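PDB 6EVG: multi-copper Oxidase CueO from Ochrobactrum, which oxidises lignin model compounds and lignosulfonate, probably passing the electrons through its copper centres to dioxygen as laccases do. Local coordinates for residues 46-51 with 61-66; 141-146 with 227-232; 158-163 with 250-255. All coordinates share one frame; numbering follows the deposited sequence.

Contact 1: 46-51 with 61-66; sequences HSFEEG and GAYLGP
His46 and Tyr63, the residues around which the contact forms, both keep extended backbone angles, and the two backbones come nearest at His46 and Ala62, with their CA atoms 6.1 Å apart. His46 belongs to strand 36-46, and strand 54-59 returns the chain to the loop 61-66. Here the meeting is made by rings rather than by paired backbone. In His46, as in Tyr63, the side chain leaves with CG anti to the backbone N (chi1 176° for the histidine), and the two rings settle into an offset stack with centroids 4.6 Å apart and planes inclined by 21°. The offset brings Tyr63 CB over the imidazole face, a CH-pi contact 3.6 Å from the ring centroid. Phe48 meets the phenol differently: its edge points at the Tyr63 face, with CZ 3.7 Å from Tyr63 CE1 and ring planes at 80°. The Phe48 ring in turn receives His46 CD2 over its centre, so each ring touches the other two. Flat residues with polar rims suit this place, because their faces pack while NE2 of His46 bonds to Gly207 O and OH of Tyr63 to Gln176. Phe48, which has no polar rim, is buried against Ile181 and Ile204. The result is an aromatic cluster that ties two loops of the first cupredoxin-like domain to strands 170-178 and 202-205 of the second.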
loop_
_atom_site.group_PDB
_atom_site.type_symbol
_atom_site.label_atom_id
_atom_site.label_comp_id
_atom_site.label_asym_id
_atom_site.label_seq_id
_atom_site.Cartn_x
_atom_site.Cartn_y
_atom_site.Cartn_z
ATOM N N HIS A 46 20.037 5.529 -7.542
ATOM C CA HIS A 46 19.665 5.976 -6.186
ATOM C C HIS A 46 20.631 5.412 -5.155
ATOM O O HIS A 46 20.963 4.227 -5.208
ATOM C CB HIS A 46 18.229 5.534 -5.890
ATOM C CG HIS A 46 17.766 5.855 -4.514
ATOM N ND1 HIS A 46 17.385 7.111 -4.123
ATOM C CD2 HIS A 46 17.668 5.055 -3.422
ATOM C CE1 HIS A 46 17.036 7.071 -2.838
ATOM N NE2 HIS A 46 17.184 5.837 -2.393
ATOM N N SER A 47 21.011 6.271 -4.199
ATOM C CA SER A 47 21.809 5.837 -3.064
ATOM C C SER A 47 20.912 5.508 -1.866
ATOM O O SER A 47 20.247 6.381 -1.298
ATOM C CB SER A 47 22.789 6.928 -2.696
ATOM O OG SER A 47 23.514 6.571 -1.523
ATOM N N PHE A 48 20.935 4.249 -1.476
ATOM C CA PHE A 48 20.272 3.797 -0.305
ATOM C C PHE A 48 21.113 3.980 0.968
ATOM O O PHE A 48 20.608 3.994 2.078
ATOM C CB PHE A 48 19.882 2.313 -0.419
ATOM C CG PHE A 48 18.941 1.998 -1.596
ATOM C CD1 PHE A 48 17.588 2.072 -1.439
ATOM C CD2 PHE A 48 19.436 1.683 -2.852
ATOM C CE1 PHE A 48 16.735 1.852 -2.468
ATOM C CE2 PHE A 48 18.578 1.439 -3.924
ATOM C CZ PHE A 48 17.212 1.517 -3.726
ATOM N N GLU A 49 22.424 4.021 0.785
ATOM C CA GLU A 49 23.349 4.215 1.885
ATOM C C GLU A 49 24.539 4.924 1.389
ATOM O O GLU A 49 24.870 4.840 0.204
ATOM C CB GLU A 49 23.532 2.952 2.589
ATOM C CG GLU A 49 24.291 1.937 1.944
ATOM C CD GLU A 49 24.742 0.841 2.944
ATOM O OE1 GLU A 49 24.227 0.681 4.104
ATOM O OE2 GLU A 49 25.643 0.129 2.529
ATOM N N GLU A 50 25.207 5.631 2.272
ATOM C CA GLU A 50 26.388 6.407 1.932
ATOM C C GLU A 50 27.421 5.546 1.316
ATOM O O GLU A 50 27.653 4.423 1.827
ATOM C CB GLU A 50 26.968 7.054 3.192
ATOM C CG GLU A 50 28.164 7.992 3.004
ATOM C CD GLU A 50 28.276 8.940 4.196
ATOM O OE1 GLU A 50 28.707 8.455 5.270
ATOM O OE2 GLU A 50 27.877 10.126 4.070
ATOM N N GLY A 51 27.895 6.004 0.182
ATOM C CA GLY A 51 28.973 5.350 -0.530
ATOM C C GLY A 51 28.547 4.456 -1.644
ATOM O O GLY A 51 29.416 4.008 -2.344
ATOM N N GLY A 61 11.788 11.900 -10.027
ATOM C CA GLY A 61 13.071 11.588 -9.452
ATOM C C GLY A 61 13.358 10.132 -9.624
ATOM O O GLY A 61 12.606 9.403 -10.261
ATOM N N ALA A 62 14.519 9.694 -9.078
ATOM C CA ALA A 62 15.040 8.377 -9.375
ATOM C C ALA A 62 14.525 7.251 -8.518
ATOM O O ALA A 62 14.776 6.076 -8.797
ATOM C CB ALA A 62 16.554 8.409 -9.273
ATOM N N TYR A 63 13.769 7.584 -7.444
ATOM C CA TYR A 63 13.275 6.557 -6.520
ATOM C C TYR A 63 12.096 7.138 -5.726
ATOM O O TYR A 63 12.155 8.313 -5.334
ATOM C CB TYR A 63 14.413 6.111 -5.548
ATOM C CG TYR A 63 14.038 4.878 -4.771
ATOM C CD1 TYR A 63 14.181 3.614 -5.306
ATOM C CD2 TYR A 63 13.464 4.951 -3.479
ATOM C CE1 TYR A 63 13.732 2.484 -4.659
ATOM C CE2 TYR A 63 13.017 3.828 -2.798
ATOM C CZ TYR A 63 13.131 2.574 -3.400
ATOM O OH TYR A 63 12.686 1.457 -2.794
ATOM N N LEU A 64 11.062 6.341 -5.503
ATOM C CA LEU A 64 9.875 6.825 -4.791
ATOM C C LEU A 64 9.309 8.027 -5.547
ATOM O O LEU A 64 9.427 8.073 -6.773
ATOM C CB LEU A 64 10.142 6.993 -3.305
ATOM C CG LEU A 64 9.909 5.739 -2.478
ATOM C CD1 LEU A 64 10.379 5.961 -1.065
ATOM C CD2 LEU A 64 8.506 5.238 -2.395
ATOM N N GLY A 65 8.643 8.932 -4.863
ATOM C CA GLY A 65 7.824 9.915 -5.532
ATOM C C GLY A 65 7.303 10.923 -4.548
ATOM O O GLY A 65 7.566 10.863 -3.347
ATOM N N PRO A 66 6.554 11.912 -5.044
ATOM C CA PRO A 66 5.975 12.939 -4.178
ATOM C C PRO A 66 4.837 12.396 -3.314
ATOM O O PRO A 66 4.267 11.341 -3.597
ATOM C CB PRO A 66 5.435 13.960 -5.161
ATOM C CG PRO A 66 5.066 13.131 -6.366
ATOM C CD PRO A 66 6.151 12.087 -6.427
#

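Contact 2: 141-146 with 227-232; sequences QAHLGI and GANARN
His143 turns its CG anti to the backbone N (chi1 -164°), while Asn229 places its own CG beside the backbone N, and these two choices bring the imidazole edge to the amide oxygen. His143 sits in the last turn of helix 138-144, which closes in a Schellman motif at Gly145, where the positive phi suits a residue without a side chain. Asn229 lies in the loop joining strands 219-226 and 233-237. The bond between them runs from His143 ND1 to Asn229 OD1, 3.1 Å long and moderately bent, with an angle of 146° at the hydrogen. Asn229 OD1 lies close to the imidazole plane, yet the donor stands well above the carbonyl plane, and ring and amide are turned 78° to each other. His143 CB also rests against the oxygen, 3.4 Å from OD1. A water adds a weak second link: it accepts from the backbone N of Asn229 at 2.9 Å and, weakly, from His143 ND1, whose hydrogen is thus shared between the amide oxygen and the water. The other end of the amide is held as well, since Asn229 ND2 donates to Glu494 on helix 493-497, a neighbour of the copper ligands Cys490 and His495. Asparagine suits this position because one flat group can accept on one side and donate on the other. Phe198 meets the histidine ring edge-to-face. The chemistry implies that ND1 carries a hydrogen, in a buried polar link between a helix and a loop, with the Asn229 side chain about 11 Å from a bound copper.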
loop_
_atom_site.group_PDB
_atom_site.type_symbol
_atom_site.label_atom_id
_atom_site.label_comp_id
_atom_site.label_asym_id
_atom_site.label_seq_id
_atom_site.Cartn_x
_atom_site.Cartn_y
_atom_site.Cartn_z
ATOM N N GLN A 141 8.979 -3.322 -11.805
ATOM C CA GLN A 141 8.846 -1.842 -11.841
ATOM C C GLN A 141 8.636 -1.282 -10.445
ATOM O O GLN A 141 9.157 -0.192 -10.125
ATOM C CB GLN A 141 7.734 -1.466 -12.784
ATOM C CG GLN A 141 8.085 -1.668 -14.253
ATOM C CD GLN A 141 7.285 -0.806 -15.200
ATOM O OE1 GLN A 141 6.550 0.094 -14.782
ATOM N NE2 GLN A 141 7.407 -1.060 -16.500
ATOM N N ALA A 142 7.858 -1.972 -9.624
ATOM C CA ALA A 142 7.704 -1.525 -8.213
ATOM C C ALA A 142 9.047 -1.582 -7.474
ATOM O O ALA A 142 9.439 -0.600 -6.821
ATOM C CB ALA A 142 6.671 -2.371 -7.511
ATOM N N HIS A 143 9.766 -2.684 -7.596
ATOM C CA HIS A 143 11.002 -2.818 -6.827
ATOM C C HIS A 143 12.035 -1.787 -7.246
ATOM O O HIS A 143 12.823 -1.264 -6.432
ATOM C CB HIS A 143 11.573 -4.234 -6.912
ATOM C CG HIS A 143 12.584 -4.477 -5.836
ATOM N ND1 HIS A 143 12.207 -4.700 -4.536
ATOM C CD2 HIS A 143 13.940 -4.442 -5.819
ATOM C CE1 HIS A 143 13.314 -4.768 -3.797
ATOM N NE2 HIS A 143 14.391 -4.588 -4.525
ATOM N N LEU A 144 12.096 -1.474 -8.558
ATOM C CA LEU A 144 12.994 -0.421 -9.005
ATOM C C LEU A 144 12.803 0.846 -8.228
ATOM O O LEU A 144 13.769 1.599 -8.051
ATOM C CB LEU A 144 12.829 -0.207 -10.507
ATOM C CG LEU A 144 13.537 -1.231 -11.426
ATOM C CD1 LEU A 144 12.986 -1.130 -12.844
ATOM C CD2 LEU A 144 15.023 -1.022 -11.409
ATOM N N GLY A 145 11.540 1.126 -7.868
ATOM C CA GLY A 145 11.250 2.231 -6.966
ATOM C C GLY A 145 10.063 3.092 -7.342
ATOM O O GLY A 145 9.836 4.118 -6.686
ATOM N N ILE A 146 9.249 2.708 -8.343
ATOM C CA ILE A 146 8.194 3.600 -8.787
ATOM C C ILE A 146 6.989 3.552 -7.857
ATOM O O ILE A 146 6.276 2.536 -7.795
ATOM C CB ILE A 146 7.786 3.235 -10.249
ATOM C CG1 ILE A 146 8.971 3.332 -11.199
ATOM C CG2 ILE A 146 6.644 4.130 -10.695
ATOM C CD1 ILE A 146 8.720 2.565 -12.523
ATOM N N GLY A 227 5.511 -0.636 1.303
ATOM C CA GLY A 227 5.715 -0.606 -0.123
ATOM C C GLY A 227 6.632 -1.720 -0.671
ATOM O O GLY A 227 7.126 -1.590 -1.806
ATOM N N ALA A 228 6.850 -2.760 0.124
ATOM C CA ALA A 228 7.752 -3.837 -0.273
ATOM C C ALA A 228 7.062 -4.801 -1.271
ATOM O O ALA A 228 5.839 -4.826 -1.383
ATOM C CB ALA A 228 8.162 -4.644 0.948
ATOM N N ASN A 229 7.895 -5.600 -1.964
ATOM C CA ASN A 229 7.341 -6.619 -2.849
ATOM C C ASN A 229 6.529 -7.664 -2.124
ATOM O O ASN A 229 5.565 -8.191 -2.666
ATOM C CB ASN A 229 8.463 -7.310 -3.639
ATOM C CG ASN A 229 8.954 -6.499 -4.814
ATOM O OD1 ASN A 229 9.200 -5.296 -4.711
ATOM N ND2 ASN A 229 9.106 -7.178 -5.972
ATOM N N ALA A 230 6.998 -8.028 -0.927
ATOM C CA ALA A 230 6.485 -9.255 -0.267
ATOM C C ALA A 230 6.558 -9.232 1.246
ATOM O O ALA A 230 5.688 -9.808 1.899
ATOM C CB ALA A 230 7.195 -10.493 -0.782
ATOM N N ARG A 231 7.607 -8.650 1.808
ATOM C CA ARG A 231 7.847 -8.678 3.243
ATOM C C ARG A 231 6.677 -8.073 3.995
ATOM O O ARG A 231 6.222 -6.968 3.647
ATOM C CB ARG A 231 9.095 -7.890 3.564
ATOM C CG ARG A 231 9.461 -7.816 5.032
ATOM C CD ARG A 231 10.796 -7.157 5.286
ATOM N NE ARG A 231 11.923 -7.935 4.829
ATOM C CZ ARG A 231 12.594 -8.833 5.558
ATOM N NH1 ARG A 231 12.216 -9.083 6.811
ATOM N NH2 ARG A 231 13.634 -9.457 5.059
ATOM N N ASN A 232 6.249 -8.713 5.088
ATOM C CA ASN A 232 5.345 -8.129 6.068
ATOM C C ASN A 232 6.182 -7.494 7.170
ATOM O O ASN A 232 7.204 -8.056 7.613
ATOM C CB ASN A 232 4.436 -9.161 6.681
ATOM C CG ASN A 232 3.571 -9.843 5.652
ATOM O OD1 ASN A 232 2.943 -9.179 4.830
ATOM N ND2 ASN A 232 3.524 -11.183 5.688
HETATM O O HOH W 1 10.721 -5.155 -1.776
#

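Contact 3: 158-163 with 250-255; sequences AERGLP and GGFIGN
Arg160 presents one face of its guanidinium to Phe252, whose CE2 stands 3.2 Å above the guanidinium plane, toward its rim. This packing joins the loop between strands 148-153 and 170-178 to strand 251-259, an outer strand of a sheet in the cupredoxin-like middle part of the multicopper oxidase. The planes are 29° apart, and NE of Arg160 comes nearest, 3.3 Å from Phe252 CE2. An extended chain from CG to NE carries the guanidinium to the CE2 corner of the ring, while CD adds apolar contact. Arginine suits the place because its flat head can rest a face against an aromatic carbon and still bond outward along its rim: NE pairs with Asp319, NH2 with Asp154 and NH1 with Asp157. These three carboxylates probably balance the charge and fix the rotation of the group. The backbone beneath is a type I turn from Ala158 to Gly161, closed by the bond from Gly161 N to Ala158 O; Gly161 takes a positive phi that would crowd a side chain against the preceding carbonyl. Just past the turn Leu162, buried against Leu273, and Phe252 run toward each other from their two backbones. The leucine methyl CD1 lies 3.5 Å from Phe252 CE1 and 3.6 Å from Phe252 CZ.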
loop_
_atom_site.group_PDB
_atom_site.type_symbol
_atom_site.label_atom_id
_atom_site.label_comp_id
_atom_site.label_asym_id
_atom_site.label_seq_id
_atom_site.Cartn_x
_atom_site.Cartn_y
_atom_site.Cartn_z
ATOM N N ALA A 158 -7.536 19.430 12.192
ATOM C CA ALA A 158 -7.369 20.230 13.437
ATOM C C ALA A 158 -8.545 20.002 14.378
ATOM O O ALA A 158 -8.319 19.839 15.600
ATOM C CB ALA A 158 -7.185 21.706 13.134
ATOM N N GLU A 159 -9.756 19.978 13.842
ATOM C CA GLU A 159 -10.943 19.728 14.652
ATOM C C GLU A 159 -10.925 18.303 15.241
ATOM O O GLU A 159 -11.439 18.085 16.332
ATOM C CB GLU A 159 -12.219 19.927 13.825
ATOM C CG GLU A 159 -13.489 19.796 14.633
ATOM C CD GLU A 159 -14.753 19.906 13.801
ATOM O OE1 GLU A 159 -14.695 20.412 12.649
ATOM O OE2 GLU A 159 -15.812 19.489 14.318
ATOM N N ARG A 160 -10.305 17.363 14.533
ATOM C CA ARG A 160 -10.148 16.003 15.034
ATOM C C ARG A 160 -9.089 15.893 16.145
ATOM O O ARG A 160 -8.958 14.848 16.760
ATOM C CB ARG A 160 -9.764 15.043 13.887
ATOM C CG ARG A 160 -10.863 14.860 12.825
ATOM C CD ARG A 160 -10.392 13.939 11.716
ATOM N NE ARG A 160 -11.487 13.725 10.772
ATOM C CZ ARG A 160 -11.627 14.330 9.612
ATOM N NH1 ARG A 160 -10.683 15.077 9.093
ATOM N NH2 ARG A 160 -12.762 14.149 8.947
ATOM N N GLY A 161 -8.264 16.914 16.297
ATOM C CA GLY A 161 -7.169 16.820 17.220
ATOM C C GLY A 161 -5.947 16.107 16.707
ATOM O O GLY A 161 -5.176 15.514 17.484
ATOM N N LEU A 162 -5.739 16.109 15.399
ATOM C CA LEU A 162 -4.659 15.349 14.802
ATOM C C LEU A 162 -3.515 16.278 14.426
ATOM O O LEU A 162 -3.740 17.383 13.878
ATOM C CB LEU A 162 -5.109 14.636 13.565
ATOM C CG LEU A 162 -6.182 13.556 13.767
ATOM C CD1 LEU A 162 -6.735 13.036 12.456
ATOM C CD2 LEU A 162 -5.675 12.426 14.607
ATOM N N PRO A 163 -2.265 15.839 14.596
ATOM C CA PRO A 163 -1.104 16.569 14.050
ATOM C C PRO A 163 -1.246 16.652 12.524
ATOM O O PRO A 163 -1.651 15.669 11.924
ATOM C CB PRO A 163 0.081 15.699 14.478
ATOM C CG PRO A 163 -0.406 14.858 15.626
ATOM C CD PRO A 163 -1.830 14.603 15.293
ATOM N N GLY A 250 -8.787 3.107 4.186
ATOM C CA GLY A 250 -9.966 3.828 3.837
ATOM C C GLY A 250 -10.362 4.926 4.783
ATOM O O GLY A 250 -11.481 5.466 4.645
ATOM N N GLY A 251 -9.498 5.250 5.737
ATOM C CA GLY A 251 -9.715 6.394 6.597
ATOM C C GLY A 251 -9.874 6.069 8.072
ATOM O O GLY A 251 -9.408 5.020 8.566
ATOM N N PHE A 252 -10.436 7.023 8.772
ATOM C CA PHE A 252 -10.412 7.016 10.244
ATOM C C PHE A 252 -11.274 5.924 10.801
ATOM O O PHE A 252 -12.315 5.524 10.254
ATOM C CB PHE A 252 -10.819 8.383 10.776
ATOM C CG PHE A 252 -9.920 9.490 10.381
ATOM C CD1 PHE A 252 -8.563 9.473 10.719
ATOM C CD2 PHE A 252 -10.375 10.568 9.570
ATOM C CE1 PHE A 252 -7.719 10.471 10.337
ATOM C CE2 PHE A 252 -9.484 11.568 9.187
ATOM C CZ PHE A 252 -8.165 11.524 9.561
ATOM N N ILE A 253 -10.864 5.497 12.006
ATOM C CA ILE A 253 -11.708 4.622 12.852
ATOM C C ILE A 253 -12.296 5.440 13.970
ATOM O O ILE A 253 -11.663 6.351 14.496
ATOM C CB ILE A 253 -11.034 3.399 13.346
ATOM C CG1 ILE A 253 -9.766 3.723 14.068
ATOM C CG2 ILE A 253 -10.863 2.391 12.229
ATOM C CD1 ILE A 253 -9.227 2.560 14.934
ATOM N N GLY A 254 -13.532 5.090 14.302
ATOM C CA GLY A 254 -14.246 5.854 15.309
ATOM C C GLY A 254 -13.621 5.848 16.691
ATOM O O GLY A 254 -13.621 6.867 17.358
ATOM N N ASN A 255 -13.056 4.691 17.059
ATOM C CA ASN A 255 -12.433 4.497 18.385
ATOM C C ASN A 255 -10.978 4.086 18.221
ATOM O O ASN A 255 -10.666 2.916 18.249
ATOM C CB ASN A 255 -13.255 3.463 19.160
ATOM C CG ASN A 255 -14.759 3.815 19.167
ATOM O OD1 ASN A 255 -15.145 4.935 19.460
ATOM N ND2 ASN A 255 -15.585 2.870 18.843
#

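Contacts 1 and 2 touch one another: Leu64 N lies 2.8 Å from Gly145 O, a probable hydrogen bond, and Tyr63 packs on the end of helix 138-144. Both also reach strand 170-178, so they share that strand as a neighbour. Contact 3 stands apart, its nearest atoms about 15 Å from contact 2 and about 17 Å from contact 1. Contact 2 is buried near the centre of the chain and relies on a polar bond; contact 1, farther out and partly buried, relies on ring stacking. Contact 3 is similarly peripheral yet largely buried, combining apolar packing with an arginine whose charge is met by outside carboxylates.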